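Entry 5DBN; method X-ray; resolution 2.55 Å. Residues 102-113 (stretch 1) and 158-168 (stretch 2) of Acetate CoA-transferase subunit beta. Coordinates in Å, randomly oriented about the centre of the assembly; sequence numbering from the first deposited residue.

Stretch 1 (102-113) QVDEEANLANWV
Stretch 2 158-168: LTAQHAVHMLV

Two segments distant in sequence can be joined by a single β bridge, supplemented by backbone carbonyls that each accept two donors; this contact in acetate CoA-transferase subunit beta is an example. Stretch 1 is a hairpin: strand 102-104, a type I turn from Asp104 to Ala107, then strand 109-110. Ala107 adopts a left-handed conformation (63/19). Asp104 (chi1 p) braces the turn, its OD1 accepting Asn108 N at 2.8 Å.

Stretch 2 runs antiparallel to the returning strand, beginning with Leu158 (phi/psi -70/145; m, t), whose CA lies 4.3 Å from Ala110 CA. Leu158 O accepts Trp112 NE1 at 3.0 Å at the edge of the indole (chi1 p, chi2 -82°), while Leu158 CD2 lies 3.8 Å from Asn108 CB. Thr159 (-82/-39, chi1 m) donates twice: its N to Leu109 O at 2.5 Å, and OG1 to Asn111 OD1 at a very short 2.5 Å, with Asn111 at chi1 p. Ala160, extended at -165/168, forms the single bridge with Leu109, CA to CA 5.5 Å: Leu109 N donates to Ala160 O at 3.0 Å, and Ala160 N returns a weak bond to Leu109 O at 3.3 Å.

At Gln161 (-114/138), CA approaches Asn108 CA to 4.2 Å. His162 then turns left-handed (55/43, chi1 -42°). Its N donates to Asn108 OD1 at 2.9 Å and its ring ND1 to Glu106 O, also 2.9 Å, so the His162 backbone and ring together hold the turn and the residue that follows it. Ala163 (-113/-24) and Val164 (-78/132) converge on one acceptor, Ala107 O, through Ala163 N at 3.0 Å and Val164 N at 3.1 Å.

Apolar packing follows. Val164 (t) points toward the hairpin, its CG2 3.9 Å from Leu109 CB and 4.2 Å from Val103 CG1. Past His165, strand 166-168 contributes Leu167 (t, p), whose CD2 reaches Val103 CB at 4.2 Å.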

# COMPACT_ATOMS: atom_id res chain seq x y z
N GLN B 102 1.45 -22.90 23.64
CA GLN B 102 2.74 -23.55 23.81
C GLN B 102 3.90 -22.67 23.34
O GLN B 102 3.77 -21.91 22.38
CB GLN B 102 2.76 -24.88 23.05
CG GLN B 102 1.80 -25.92 23.61
CD GLN B 102 1.91 -27.27 22.92
OE1 GLN B 102 2.46 -27.39 21.83
NE2 GLN B 102 1.38 -28.30 23.58
N VAL B 103 5.02 -22.80 24.04
CA VAL B 103 6.28 -22.16 23.66
C VAL B 103 7.38 -23.18 23.92
O VAL B 103 7.27 -23.99 24.84
CB VAL B 103 6.54 -20.86 24.46
CG1 VAL B 103 7.86 -20.22 24.04
CG2 VAL B 103 5.39 -19.88 24.28
N ASP B 104 8.44 -23.16 23.11
CA ASP B 104 9.54 -24.10 23.31
C ASP B 104 10.93 -23.46 23.29
O ASP B 104 11.07 -22.26 23.05
CB ASP B 104 9.48 -25.22 22.26
CG ASP B 104 9.55 -24.72 20.83
OD1 ASP B 104 10.14 -23.65 20.58
OD2 ASP B 104 9.01 -25.41 19.94
N GLU B 105 11.93 -24.29 23.55
CA GLU B 105 13.31 -23.84 23.69
C GLU B 105 13.85 -23.18 22.42
O GLU B 105 14.79 -22.39 22.48
CB GLU B 105 14.21 -25.02 24.07
CG GLU B 105 14.24 -26.13 23.02
CD GLU B 105 14.90 -27.40 23.51
OE1 GLU B 105 14.74 -27.75 24.70
OE2 GLU B 105 15.58 -28.07 22.70
N GLU B 106 13.24 -23.50 21.29
CA GLU B 106 13.63 -22.89 20.01
C GLU B 106 12.85 -21.61 19.75
O GLU B 106 12.84 -21.09 18.64
CB GLU B 106 13.41 -23.88 18.87
CG GLU B 106 14.23 -25.16 18.99
CD GLU B 106 15.73 -24.90 18.94
OE1 GLU B 106 16.15 -24.00 18.19
OE2 GLU B 106 16.48 -25.59 19.66
N ALA B 107 12.18 -21.11 20.79
CA ALA B 107 11.42 -19.86 20.73
C ALA B 107 10.26 -19.92 19.74
O ALA B 107 9.74 -18.89 19.33
CB ALA B 107 12.35 -18.69 20.38
N ASN B 108 9.84 -21.13 19.38
CA ASN B 108 8.66 -21.29 18.54
C ASN B 108 7.40 -21.00 19.34
O ASN B 108 7.40 -21.11 20.57
CB ASN B 108 8.59 -22.70 17.95
CG ASN B 108 9.84 -23.08 17.17
OD1 ASN B 108 10.44 -22.24 16.51
ND2 ASN B 108 10.22 -24.35 17.24
N LEU B 109 6.33 -20.61 18.65
CA LEU B 109 5.07 -20.27 19.30
C LEU B 109 3.89 -20.96 18.64
O LEU B 109 3.83 -21.08 17.42
CB LEU B 109 4.85 -18.75 19.28
CG LEU B 109 3.53 -18.25 19.89
CD1 LEU B 109 3.48 -18.52 21.39
CD2 LEU B 109 3.33 -16.78 19.59
N ALA B 110 2.95 -21.41 19.47
CA ALA B 110 1.67 -21.92 19.01
C ALA B 110 0.57 -21.30 19.87
O ALA B 110 0.57 -21.47 21.09
CB ALA B 110 1.63 -23.43 19.08
N ASN B 111 -0.35 -20.56 19.25
CA ASN B 111 -1.39 -19.88 20.02
C ASN B 111 -2.62 -19.51 19.18
O ASN B 111 -3.32 -18.55 19.50
CB ASN B 111 -0.82 -18.61 20.67
CG ASN B 111 -0.68 -17.45 19.70
OD1 ASN B 111 -0.50 -17.63 18.50
ND2 ASN B 111 -0.74 -16.23 20.24
N TRP B 112 -2.88 -20.28 18.13
CA TRP B 112 -4.03 -20.01 17.27
C TRP B 112 -4.89 -21.25 17.00
O TRP B 112 -5.98 -21.13 16.44
CB TRP B 112 -3.58 -19.40 15.94
CG TRP B 112 -2.90 -20.35 15.00
CD1 TRP B 112 -1.59 -20.74 15.04
CD2 TRP B 112 -3.48 -21.02 13.88
NE1 TRP B 112 -1.32 -21.61 14.01
CE2 TRP B 112 -2.47 -21.80 13.28
CE3 TRP B 112 -4.76 -21.04 13.32
CZ2 TRP B 112 -2.70 -22.59 12.16
CZ3 TRP B 112 -4.99 -21.82 12.20
CH2 TRP B 112 -3.96 -22.58 11.63
N VAL B 113 -4.41 -22.42 17.39
CA VAL B 113 -5.20 -23.63 17.19
C VAL B 113 -4.76 -24.78 18.09
O VAL B 113 -3.57 -25.01 18.31
CB VAL B 113 -5.14 -24.09 15.71
CG1 VAL B 113 -3.70 -24.35 15.28
CG2 VAL B 113 -6.00 -25.33 15.48
N LEU B 158 2.23 -24.38 14.80
CA LEU B 158 2.95 -23.16 15.14
C LEU B 158 2.24 -21.91 14.62
O LEU B 158 1.62 -21.93 13.56
CB LEU B 158 4.37 -23.20 14.58
CG LEU B 158 5.29 -24.31 15.05
CD1 LEU B 158 6.67 -24.15 14.43
CD2 LEU B 158 5.40 -24.32 16.56
N THR B 159 2.33 -20.85 15.41
CA THR B 159 1.96 -19.52 14.95
C THR B 159 3.15 -18.95 14.18
O THR B 159 2.99 -18.27 13.16
CB THR B 159 1.60 -18.59 16.12
OG1 THR B 159 0.51 -19.15 16.86
CG2 THR B 159 1.22 -17.20 15.63
N ALA B 160 4.34 -19.23 14.68
CA ALA B 160 5.58 -18.82 14.04
C ALA B 160 6.75 -19.60 14.63
O ALA B 160 6.60 -20.27 15.66
CB ALA B 160 5.80 -17.33 14.21
N GLN B 161 7.90 -19.52 13.98
CA GLN B 161 9.10 -20.19 14.47
C GLN B 161 10.15 -19.16 14.87
O GLN B 161 10.35 -18.15 14.19
CB GLN B 161 9.67 -21.13 13.40
CG GLN B 161 10.04 -20.44 12.09
CD GLN B 161 10.64 -21.40 11.08
OE1 GLN B 161 10.62 -22.62 11.29
NE2 GLN B 161 11.17 -20.87 9.99
N HIS B 162 10.81 -19.42 16.00
CA HIS B 162 11.92 -18.59 16.48
C HIS B 162 11.54 -17.12 16.63
O HIS B 162 12.32 -16.24 16.26
CB HIS B 162 13.11 -18.72 15.53
CG HIS B 162 13.36 -20.12 15.07
ND1 HIS B 162 13.75 -21.13 15.92
CD2 HIS B 162 13.30 -20.68 13.83
CE1 HIS B 162 13.90 -22.25 15.24
NE2 HIS B 162 13.64 -22.00 13.97
N ALA B 163 10.36 -16.85 17.19
CA ALA B 163 9.82 -15.49 17.23
C ALA B 163 9.72 -14.90 18.64
O ALA B 163 9.70 -13.68 18.80
CB ALA B 163 8.44 -15.48 16.57
N VAL B 164 9.66 -15.76 19.65
CA VAL B 164 9.45 -15.30 21.03
C VAL B 164 10.72 -14.73 21.66
O VAL B 164 11.79 -15.35 21.59
CB VAL B 164 8.91 -16.44 21.92
CG1 VAL B 164 8.65 -15.94 23.34
CG2 VAL B 164 7.64 -17.03 21.33
N HIS B 165 10.60 -13.56 22.27
CA HIS B 165 11.71 -12.92 22.97
C HIS B 165 11.59 -13.08 24.49
O HIS B 165 12.59 -13.26 25.18
CB HIS B 165 11.79 -11.43 22.63
CG HIS B 165 12.14 -11.15 21.20
ND1 HIS B 165 11.24 -10.62 20.31
CD2 HIS B 165 13.29 -11.33 20.52
CE1 HIS B 165 11.83 -10.48 19.13
NE2 HIS B 165 13.07 -10.91 19.23
N MET B 166 10.37 -13.01 24.99
CA MET B 166 10.11 -13.02 26.42
C MET B 166 8.88 -13.85 26.75
O MET B 166 7.82 -13.67 26.14
CB MET B 166 9.95 -11.59 26.94
CG MET B 166 9.83 -11.46 28.45
SD MET B 166 9.60 -9.75 28.96
CE MET B 166 9.67 -9.89 30.75
N LEU B 167 9.02 -14.77 27.71
CA LEU B 167 7.91 -15.58 28.18
C LEU B 167 7.67 -15.30 29.66
O LEU B 167 8.56 -15.49 30.49
CB LEU B 167 8.19 -17.06 27.95
CG LEU B 167 7.16 -18.03 28.54
CD1 LEU B 167 5.78 -17.78 27.94
CD2 LEU B 167 7.59 -19.47 28.31
N VAL B 168 6.46 -14.85 29.98
CA VAL B 168 6.11 -14.48 31.35
C VAL B 168 4.96 -15.34 31.88
O VAL B 168 3.85 -15.32 31.33
CB VAL B 168 5.70 -12.99 31.44
CG1 VAL B 168 5.44 -12.59 32.89
CG2 VAL B 168 6.78 -12.11 30.84